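Local atomic coordinates of N-hydroxyarylamine O-acetyltransferase (Bacillus cereus, PDB entry 4DMO), a protein that is an active arylamine N-acetyltransferase with a non-canonical Cys-His-Glu catalytic triad, and probably also O-acetylates N-hydroxyarylamines. Residues 49-53 and 198-202. Numbering follows the deposited sequence.
Sequences NFKEI and ANTAQ
With CG anti to the backbone N (chi1 -175°) and the chain extended beyond it, Gln202 reaches from its helix to the backbone of Lys51, whereas Asn199, one turn earlier, keeps CG beside its own N and meets Ile53. The pair illustrates how helix side-chain amides can pin an irregular loop by its main chain. Gln202 NE2 donates to Lys51 O at 2.8 Å; the oxygen lies close to the amide plane of Gln202, yet the donor stands above the carbonyl plane of Lys51. Asn199 OD1 accepts from Ile53 N along a nearly straight line (173°) at 2.5 Å, a length shorter than usual that may partly reflect coordinate error, and a weak return bond runs from Asn199 ND2 to Ile53 O, 3.5 Å away. This amide thus spans both backbone polar groups of one residue, with CG of Glu52 passing 3.5 Å from Asn199 OD1.

The buried Ile53 side chain touches both amides, its CD1 against Gln202 OE1 (3.4 Å), and rests CG2 on Ala198 CB (3.9 Å). Phe50 brings CB to 3.6 Å from Gln202 OE1, its ring plane inclined 53° to the amide. A water 2.8 Å from Gln202 OE1 is placed to donate to it and takes a weak bond from Lys51 N, consistent with this amide orientation. Tyr72 of helix 71-84 also touches the side chains of Ile53 and Gln202. Such helix-to-loop tethering joins helix 195-207 to the connection between helices 43-46 and 55-64 within the arylamine N-acetyltransferase fold.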
ATOM      1  N   ASN A  49     -16.976   1.191  -9.204  1.00 20.28           N
ATOM      2  CA  ASN A  49     -17.682   0.632  -8.049  1.00 21.48           C
ATOM      3  C   ASN A  49     -16.890   0.770  -6.779  1.00 19.99           C
ATOM      4  O   ASN A  49     -17.044  -0.028  -5.855  1.00 20.57           O
ATOM      5  CB  ASN A  49     -18.125  -0.839  -8.272  1.00 25.32           C
ATOM      6  CG  ASN A  49     -16.977  -1.771  -8.721  1.00 28.50           C
ATOM      7  OD1 ASN A  49     -15.792  -1.448  -8.628  1.00 20.24           O
ATOM      8  ND2 ASN A  49     -17.358  -2.929  -9.248  1.00 30.17           N
ATOM      9  N   PHE A  50     -16.048   1.804  -6.723  1.00 23.99           N
ATOM     10  CA  PHE A  50     -15.397   2.163  -5.469  1.00 19.67           C
ATOM     11  C   PHE A  50     -16.464   2.590  -4.452  1.00 22.88           C
ATOM     12  O   PHE A  50     -17.561   3.001  -4.823  1.00 20.72           O
ATOM     13  CB  PHE A  50     -14.340   3.270  -5.663  1.00 17.73           C
ATOM     14  CG  PHE A  50     -14.849   4.526  -6.340  1.00 25.87           C
ATOM     15  CD1 PHE A  50     -15.322   5.601  -5.587  1.00 27.98           C
ATOM     16  CD2 PHE A  50     -14.835   4.645  -7.725  1.00 19.73           C
ATOM     17  CE1 PHE A  50     -15.796   6.767  -6.216  1.00 22.11           C
ATOM     18  CE2 PHE A  50     -15.310   5.789  -8.348  1.00 20.38           C
ATOM     19  CZ  PHE A  50     -15.774   6.866  -7.581  1.00 20.80           C
ATOM     20  N   LYS A  51     -16.168   2.442  -3.166  1.00 26.51           N
ATOM     21  CA  LYS A  51     -17.093   2.882  -2.128  1.00 26.33           C
ATOM     22  C   LYS A  51     -16.368   3.800  -1.183  1.00 27.97           C
ATOM     23  O   LYS A  51     -15.147   4.003  -1.278  1.00 23.92           O
ATOM     24  CB  LYS A  51     -17.647   1.702  -1.324  1.00 27.16           C
ATOM     25  CG  LYS A  51     -18.493   0.746  -2.088  1.00 26.26           C
ATOM     26  CD  LYS A  51     -19.037  -0.314  -1.143  1.00 39.24           C
ATOM     27  CE  LYS A  51     -19.822  -1.369  -1.898  1.00 45.54           C
ATOM     28  NZ  LYS A  51     -21.112  -1.648  -1.229  1.00 44.81           N
ATOM     29  N   GLU A  52     -17.155   4.341  -0.263  1.00 23.25           N
ATOM     30  CA  GLU A  52     -16.646   5.129   0.827  1.00 27.52           C
ATOM     31  C   GLU A  52     -15.569   4.331   1.554  1.00 19.73           C
ATOM     32  O   GLU A  52     -15.692   3.130   1.765  1.00 23.33           O
ATOM     33  CB  GLU A  52     -17.802   5.470   1.776  1.00 26.48           C
ATOM     34  CG  GLU A  52     -17.535   6.612   2.721  1.00 40.64           C
ATOM     35  CD  GLU A  52     -18.476   6.579   3.924  1.00 47.62           C
ATOM     36  OE1 GLU A  52     -19.481   5.835   3.872  1.00 50.10           O
ATOM     37  OE2 GLU A  52     -18.200   7.274   4.929  1.00 50.44           O
ATOM     38  N   ILE A  53     -14.509   5.008   1.948  1.00 15.74           N
ATOM     39  CA  ILE A  53     -13.456   4.357   2.694  1.00 18.45           C
ATOM     40  C   ILE A  53     -13.915   4.218   4.148  1.00 26.55           C
ATOM     41  O   ILE A  53     -14.080   5.219   4.848  1.00 32.89           O
ATOM     42  CB  ILE A  53     -12.151   5.164   2.641  1.00 16.98           C
ATOM     43  CG1 ILE A  53     -11.710   5.344   1.208  1.00 13.29           C
ATOM     44  CG2 ILE A  53     -11.063   4.490   3.459  1.00 18.94           C
ATOM     45  CD1 ILE A  53     -11.706   4.071   0.401  1.00 20.81           C
ATOM     46  N   ALA A 198      -9.107  10.274   3.884  1.00 26.26           N
ATOM     47  CA  ALA A 198      -8.946   9.087   3.037  1.00 22.16           C
ATOM     48  C   ALA A 198      -9.939   9.105   1.879  1.00 26.69           C
ATOM     49  O   ALA A 198      -9.575   8.796   0.741  1.00 20.26           O
ATOM     50  CB  ALA A 198      -9.109   7.848   3.853  1.00 16.27           C
ATOM     51  N   ASN A 199     -11.182   9.503   2.151  1.00 24.19           N
ATOM     52  CA  ASN A 199     -12.178   9.549   1.100  1.00 18.94           C
ATOM     53  C   ASN A 199     -11.833  10.626   0.117  1.00 20.04           C
ATOM     54  O   ASN A 199     -12.034  10.472  -1.078  1.00 24.25           O
ATOM     55  CB  ASN A 199     -13.590   9.740   1.659  1.00 26.53           C
ATOM     56  CG  ASN A 199     -14.129   8.460   2.266  1.00 27.08           C
ATOM     57  OD1 ASN A 199     -14.387   7.498   1.555  1.00 29.69           O
ATOM     58  ND2 ASN A 199     -14.266   8.430   3.584  1.00 36.86           N
ATOM     59  N   THR A 200     -11.261  11.704   0.621  1.00 22.83           N
ATOM     60  CA  THR A 200     -10.806  12.790  -0.228  1.00 20.33           C
ATOM     61  C   THR A 200      -9.639  12.395  -1.125  1.00 19.59           C
ATOM     62  O   THR A 200      -9.535  12.831  -2.288  1.00 23.45           O
ATOM     63  CB  THR A 200     -10.466  14.019   0.662  1.00 31.86           C
ATOM     64  OG1 THR A 200     -11.702  14.614   1.089  1.00 34.29           O
ATOM     65  CG2 THR A 200      -9.617  15.067  -0.084  1.00 27.00           C
ATOM     66  N   ALA A 201      -8.744  11.561  -0.611  1.00 20.44           N
ATOM     67  CA  ALA A 201      -7.641  11.073  -1.440  1.00 18.64           C
ATOM     68  C   ALA A 201      -8.218  10.212  -2.567  1.00 18.79           C
ATOM     69  O   ALA A 201      -7.812  10.304  -3.736  1.00 20.16           O
ATOM     70  CB  ALA A 201      -6.637  10.284  -0.589  1.00 20.56           C
ATOM     71  N   GLN A 202      -9.194   9.385  -2.219  1.00 17.97           N
ATOM     72  CA  GLN A 202      -9.884   8.575  -3.220  1.00 21.12           C
ATOM     73  C   GLN A 202     -10.480   9.424  -4.329  1.00 21.25           C
ATOM     74  O   GLN A 202     -10.243   9.165  -5.505  1.00 20.01           O
ATOM     75  CB  GLN A 202     -10.993   7.727  -2.573  1.00 19.10           C
ATOM     76  CG  GLN A 202     -11.680   6.747  -3.560  1.00 20.26           C
ATOM     77  CD  GLN A 202     -12.514   5.680  -2.848  1.00 19.97           C
ATOM     78  OE1 GLN A 202     -12.228   4.474  -2.948  1.00 15.99           O
ATOM     79  NE2 GLN A 202     -13.554   6.111  -2.139  1.00 20.87           N
TER
HETATM   80  O   HOH W   1     -12.984   1.896  -2.193  1.00 10.31           O